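Local atomic coordinates of hypothetical protein (Pseudomonas aeruginosa, PDB entry 2H9F), a protein that probably catalyses the isomerisation of methylaconitate as a PrpF-type isomerase. Residues A[222-226]-A[227-231]; A[306-310]-A[311-315]. All coordinates share one frame; numbering follows the deposited sequence.

Contact 1: A[222-226]-A[227-231]; sequences VFVNA and EEIGY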
loop_
_atom_site.group_PDB
_atom_site.type_symbol
_atom_site.label_atom_id
_atom_site.label_comp_id
_atom_site.label_asym_id
_atom_site.label_seq_id
_atom_site.Cartn_x
_atom_site.Cartn_y
_atom_site.Cartn_z
ATOM N N VAL A 222 -5.472 33.868 4.661
ATOM C CA VAL A 222 -6.278 34.955 5.172
ATOM C C VAL A 222 -6.878 34.543 6.506
ATOM O O VAL A 222 -7.669 33.594 6.584
ATOM C CB VAL A 222 -7.433 35.313 4.210
ATOM C CG1 VAL A 222 -8.106 36.561 4.699
ATOM C CG2 VAL A 222 -6.910 35.516 2.769
ATOM N N PHE A 223 -6.480 35.241 7.577
ATOM C CA PHE A 223 -7.018 34.987 8.925
ATOM C C PHE A 223 -8.012 36.051 9.364
ATOM O O PHE A 223 -7.712 37.217 9.290
ATOM C CB PHE A 223 -5.910 34.969 10.024
ATOM C CG PHE A 223 -4.996 33.758 10.002
ATOM C CD1 PHE A 223 -5.404 32.559 10.534
ATOM C CD2 PHE A 223 -3.721 33.839 9.454
ATOM C CE1 PHE A 223 -4.541 31.462 10.549
ATOM C CE2 PHE A 223 -2.867 32.742 9.455
ATOM C CZ PHE A 223 -3.290 31.555 10.002
ATOM N N VAL A 224 -9.117 35.636 9.992
ATOM C CA VAL A 224 -10.086 36.574 10.540
ATOM C C VAL A 224 -10.503 36.136 11.922
ATOM O O VAL A 224 -10.260 35.025 12.268
ATOM C CB VAL A 224 -11.323 36.702 9.618
ATOM C CG1 VAL A 224 -10.891 37.294 8.234
ATOM C CG2 VAL A 224 -12.027 35.368 9.429
ATOM N N ASN A 225 -11.098 37.039 12.694
ATOM C CA ASN A 225 -11.589 36.745 14.015
ATOM C C ASN A 225 -12.941 36.101 13.906
ATOM O O ASN A 225 -13.882 36.696 13.347
ATOM C CB ASN A 225 -11.710 38.044 14.825
ATOM C CG ASN A 225 -10.358 38.564 15.322
ATOM O OD1 ASN A 225 -9.467 37.773 15.670
ATOM N ND2 ASN A 225 -10.204 39.891 15.356
ATOM N N ALA A 226 -13.041 34.906 14.470
ATOM C CA ALA A 226 -14.302 34.185 14.622
ATOM C C ALA A 226 -15.462 35.096 14.992
ATOM O O ALA A 226 -16.504 35.108 14.316
ATOM C CB ALA A 226 -14.155 33.095 15.638
ATOM N N GLU A 227 -15.294 35.868 16.054
ATOM C CA GLU A 227 -16.412 36.648 16.587
ATOM C C GLU A 227 -16.946 37.624 15.538
ATOM O O GLU A 227 -18.151 37.745 15.335
ATOM C CB GLU A 227 -16.006 37.424 17.836
ATOM C CG GLU A 227 -17.213 38.035 18.590
ATOM C CD GLU A 227 -16.815 38.908 19.812
ATOM O OE1 GLU A 227 -15.872 38.535 20.572
ATOM O OE2 GLU A 227 -17.470 39.970 20.018
ATOM N N GLU A 228 -16.034 38.303 14.854
ATOM C CA GLU A 228 -16.444 39.329 13.935
ATOM C C GLU A 228 -17.256 38.756 12.769
ATOM O O GLU A 228 -18.173 39.397 12.281
ATOM C CB GLU A 228 -15.241 40.123 13.430
ATOM C CG GLU A 228 -15.647 41.466 12.837
ATOM C CD GLU A 228 -14.487 42.320 12.354
ATOM O OE1 GLU A 228 -13.304 41.929 12.554
ATOM O OE2 GLU A 228 -14.788 43.398 11.783
ATOM N N ILE A 229 -16.917 37.566 12.313
ATOM C CA ILE A 229 -17.598 37.006 11.156
ATOM C C ILE A 229 -18.753 36.111 11.568
ATOM O O ILE A 229 -19.330 35.433 10.730
ATOM C CB ILE A 229 -16.650 36.216 10.243
ATOM C CG1 ILE A 229 -16.087 34.991 10.969
ATOM C CG2 ILE A 229 -15.543 37.137 9.705
ATOM C CD1 ILE A 229 -15.458 34.010 10.028
ATOM N N GLY A 230 -19.047 36.075 12.863
ATOM C CA GLY A 230 -20.277 35.493 13.356
ATOM C C GLY A 230 -20.142 34.105 13.895
ATOM O O GLY A 230 -21.133 33.410 14.025
ATOM N N TYR A 231 -18.914 33.706 14.187
ATOM C CA TYR A 231 -18.620 32.376 14.684
ATOM C C TYR A 231 -17.990 32.432 16.065
ATOM O O TYR A 231 -17.488 33.446 16.527
ATOM C CB TYR A 231 -17.717 31.592 13.709
ATOM C CG TYR A 231 -18.431 31.221 12.430
ATOM C CD1 TYR A 231 -18.655 32.169 11.444
ATOM C CD2 TYR A 231 -18.946 29.950 12.234
ATOM C CE1 TYR A 231 -19.338 31.850 10.273
ATOM C CE2 TYR A 231 -19.634 29.621 11.060
ATOM C CZ TYR A 231 -19.830 30.581 10.092
ATOM O OH TYR A 231 -20.521 30.281 8.940
HETATM O O HOH W 1 -11.939 39.674 11.574
HETATM O O HOH W 2 -12.508 41.733 14.896
#
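Val224 and Ile229 meet through methyl groups on the inner side of the turn that follows the strand, and there the packing is tight. Val224 CG2 lies 3.7 Å from Ile229 CD1 and almost as near to Ile229 CG2, the two side chains crossing at about a right angle. Ile229 reaches this place because its CG1 sits between backbone N and carbonyl carbon (chi1 64°), which also lays CG1 over Ala226 O at 3.4 Å. That oxygen is the polar hub of the buried half. It accepts a firm bond from Tyr231 N at 2.8 Å, with a fairly straight N-H...O angle of 158°. Ile229 N adds weak bonds, one to this oxygen and one, at 3.3 Å, to Asn225 O.

The example illustrates how a strand can run out into a Schellman motif. The chain leaves strand 220-225 through a single helix-like turn, which the motif ends: the 6→1 bond from Tyr231 N to Ala226 O encloses the 5→2 bond from Gly230 N to Glu227 O, 3.1 Å, and the latter closes a type I beta turn. Gly230, with its positive phi, lets the chain bend on to Tyr231, whose ring meets Phe250 and Phe281 while its hydroxyl is bonded to Gln246. Helix 244-260 thus closes over Ile229 and Tyr231.

The opposite character prevails where Asn225 and Glu228 face each other, since water takes the place of direct side-chain bonding. One water accepts from Asn225 N at 3.0 Å and donates to Glu228 OE1; another accepts a hydrogen from Asn225 ND2, also at 3.0 Å, and reaches the same carboxylate oxygen. Lys211 N is a further donor to OE1, anchoring the carboxylate to strand 208-216. Glu227, extended beyond CG, leads away from the strand into more exposed surroundings.

Contact 2: A[306-310]-A[311-315]; sequences RALSM and GKLHH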
loop_
_atom_site.group_PDB
_atom_site.type_symbol
_atom_site.label_atom_id
_atom_site.label_comp_id
_atom_site.label_asym_id
_atom_site.label_seq_id
_atom_site.Cartn_x
_atom_site.Cartn_y
_atom_site.Cartn_z
ATOM N N ARG A 306 -9.803 27.463 13.092
ATOM C CA ARG A 306 -10.592 26.652 12.174
ATOM C C ARG A 306 -10.234 27.098 10.758
ATOM O O ARG A 306 -10.247 28.296 10.468
ATOM C CB ARG A 306 -12.075 26.888 12.441
ATOM C CG ARG A 306 -12.605 26.463 13.855
ATOM C CD ARG A 306 -12.602 24.965 13.968
ATOM N NE ARG A 306 -13.127 24.442 15.223
ATOM C CZ ARG A 306 -12.422 24.212 16.330
ATOM N NH1 ARG A 306 -11.150 24.558 16.434
ATOM N NH2 ARG A 306 -13.030 23.669 17.375
ATOM N N ALA A 307 -9.912 26.153 9.876
ATOM C CA ALA A 307 -9.533 26.498 8.517
ATOM C C ALA A 307 -10.362 25.745 7.512
ATOM O O ALA A 307 -10.756 24.626 7.745
ATOM C CB ALA A 307 -8.028 26.247 8.291
ATOM N N LEU A 308 -10.599 26.374 6.366
ATOM C CA LEU A 308 -11.249 25.707 5.249
ATOM C C LEU A 308 -10.190 25.374 4.220
ATOM O O LEU A 308 -9.268 26.153 3.997
ATOM C CB LEU A 308 -12.318 26.600 4.600
ATOM C CG LEU A 308 -13.612 26.790 5.387
ATOM C CD1 LEU A 308 -13.457 27.920 6.353
ATOM C CD2 LEU A 308 -14.820 27.061 4.480
ATOM N N SER A 309 -10.313 24.202 3.605
ATOM C CA SER A 309 -9.524 23.904 2.405
ATOM C C SER A 309 -10.471 23.400 1.297
ATOM O O SER A 309 -11.394 22.627 1.551
ATOM C CB SER A 309 -8.441 22.863 2.682
ATOM O OG SER A 309 -7.599 22.706 1.535
HETATM N N MSE A 310 -10.260 23.884 0.085
HETATM C CA MSE A 310 -11.097 23.477 -1.037
HETATM C C MSE A 310 -12.582 23.576 -0.674
HETATM O O MSE A 310 -13.370 22.689 -0.991
HETATM C CB MSE A 310 -10.728 22.054 -1.476
HETATM C CG MSE A 310 -9.235 21.877 -1.766
HETATM SE SE MSE A 310 -8.664 23.089 -3.138
HETATM C CE MSE A 310 -9.440 22.128 -4.587
ATOM N N GLY A 311 -12.956 24.656 -0.003
ATOM C CA GLY A 311 -14.366 24.984 0.167
ATOM C C GLY A 311 -15.062 24.269 1.303
ATOM O O GLY A 311 -16.288 24.326 1.416
ATOM N N LYS A 312 -14.305 23.582 2.149
ATOM C CA LYS A 312 -14.898 22.854 3.269
ATOM C C LYS A 312 -14.061 23.018 4.535
ATOM O O LYS A 312 -12.844 23.140 4.472
ATOM C CB LYS A 312 -14.989 21.376 2.922
ATOM C CG LYS A 312 -16.002 21.015 1.797
ATOM C CD LYS A 312 -17.467 21.089 2.266
ATOM C CE LYS A 312 -18.464 20.607 1.187
ATOM N NZ LYS A 312 -18.898 19.176 1.364
ATOM N N LEU A 313 -14.705 23.028 5.701
ATOM C CA LEU A 313 -13.962 23.060 6.962
ATOM C C LEU A 313 -13.088 21.799 7.068
ATOM O O LEU A 313 -13.593 20.677 6.910
ATOM C CB LEU A 313 -14.934 23.084 8.175
ATOM C CG LEU A 313 -14.277 23.447 9.508
ATOM C CD1 LEU A 313 -13.723 24.869 9.477
ATOM C CD2 LEU A 313 -15.289 23.275 10.623
ATOM N N HIS A 314 -11.789 21.983 7.312
ATOM C CA HIS A 314 -10.851 20.871 7.506
ATOM C C HIS A 314 -11.051 20.223 8.879
ATOM O O HIS A 314 -11.377 20.905 9.825
ATOM C CB HIS A 314 -9.435 21.379 7.358
ATOM C CG HIS A 314 -8.420 20.299 7.159
ATOM N ND1 HIS A 314 -7.907 19.560 8.202
ATOM C CD2 HIS A 314 -7.803 19.853 6.038
ATOM C CE1 HIS A 314 -7.027 18.696 7.735
ATOM N NE2 HIS A 314 -6.936 18.861 6.425
ATOM N N HIS A 315 -10.854 18.902 8.971
ATOM C CA HIS A 315 -11.116 18.107 10.196
ATOM C C HIS A 315 -10.105 18.328 11.316
ATOM O O HIS A 315 -10.360 17.989 12.492
ATOM C CB HIS A 315 -11.170 16.571 9.883
ATOM C CG HIS A 315 -9.818 15.910 9.726
ATOM N ND1 HIS A 315 -9.032 16.051 8.593
ATOM C CD2 HIS A 315 -9.115 15.110 10.568
ATOM C CE1 HIS A 315 -7.906 15.370 8.751
ATOM N NE2 HIS A 315 -7.930 14.793 9.943
HETATM O O HOH W 3 -10.021 23.284 10.826
#
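Ser309 and Lys312 exchange two backbone bonds across a beta hairpin with a two-residue loop, Met310-Gly311, a compact case of how a type I' turn satisfies the polar groups at its mouth. Ser309 N gives its hydrogen to Lys312 O at 2.9 Å; in return Lys312 N bonds to Ser309 O at 3.1 Å. Met310, deposited as selenomethionine, and Gly311 both adopt the positive phi values that this turn requires.

Leu308 and Leu313 form the next, non-hydrogen-bonded, antiparallel pair. Here Leu308 CA approaches Lys312 O at 3.1 Å in a CA-H...O contact, giving that carbonyl a second, weaker donor. Next, His314 N reaches Ala307 O at 2.9 Å with an N-H...O angle of 171°. Leu313 CG is anti to its backbone N (chi1 -166°), and CD1 comes to rest 3.4 Å from the same Ala307 oxygen, also touching Arg306 CB. Ala307 N turns to a water at 3.0 Å; the same water lies within bonding distance of His314 O and may donate to it, in competition with other acceptors.

Several other polar groups bond to the surrounding fold. Leu313 N is bonded to Asn241 OD1, His314 ND1 to Ala316 N, Ser309 OG to Lys278 NZ, with a sulfate ion close by, and the Arg306 guanidinium to the Thr234 and Glu235 carbonyls. Strand 303-309 pairs with strand 278-283 on one edge, where Leu308 touches Ile279, while Leu308 also packs on Leu247 and Phe250 of helix 244-260 and Leu313 rests on Ile240 of helix 238-241.

Overall arrangement
Followed from the N terminus, the chain meets the two contacts in series: contact 1 closes at 231 well before contact 2 opens at 306, so they neither nest nor cross. Each follows the end of a strand: contact 1 as a capped turn, contact 2 as a hairpin. Contact 1 turns the chain from strand 220-225 toward helices 238-241 and 244-260; contact 2 turns strand 303-309 back into the short strand 312-313, ahead of helix 319-330. Their centres are 14 Å apart and they do not touch. Strand 278-283 connects them, pairing in parallel with 220-225 and antiparallel with 303-309, while Phe250 of helix 244-260 packs against both.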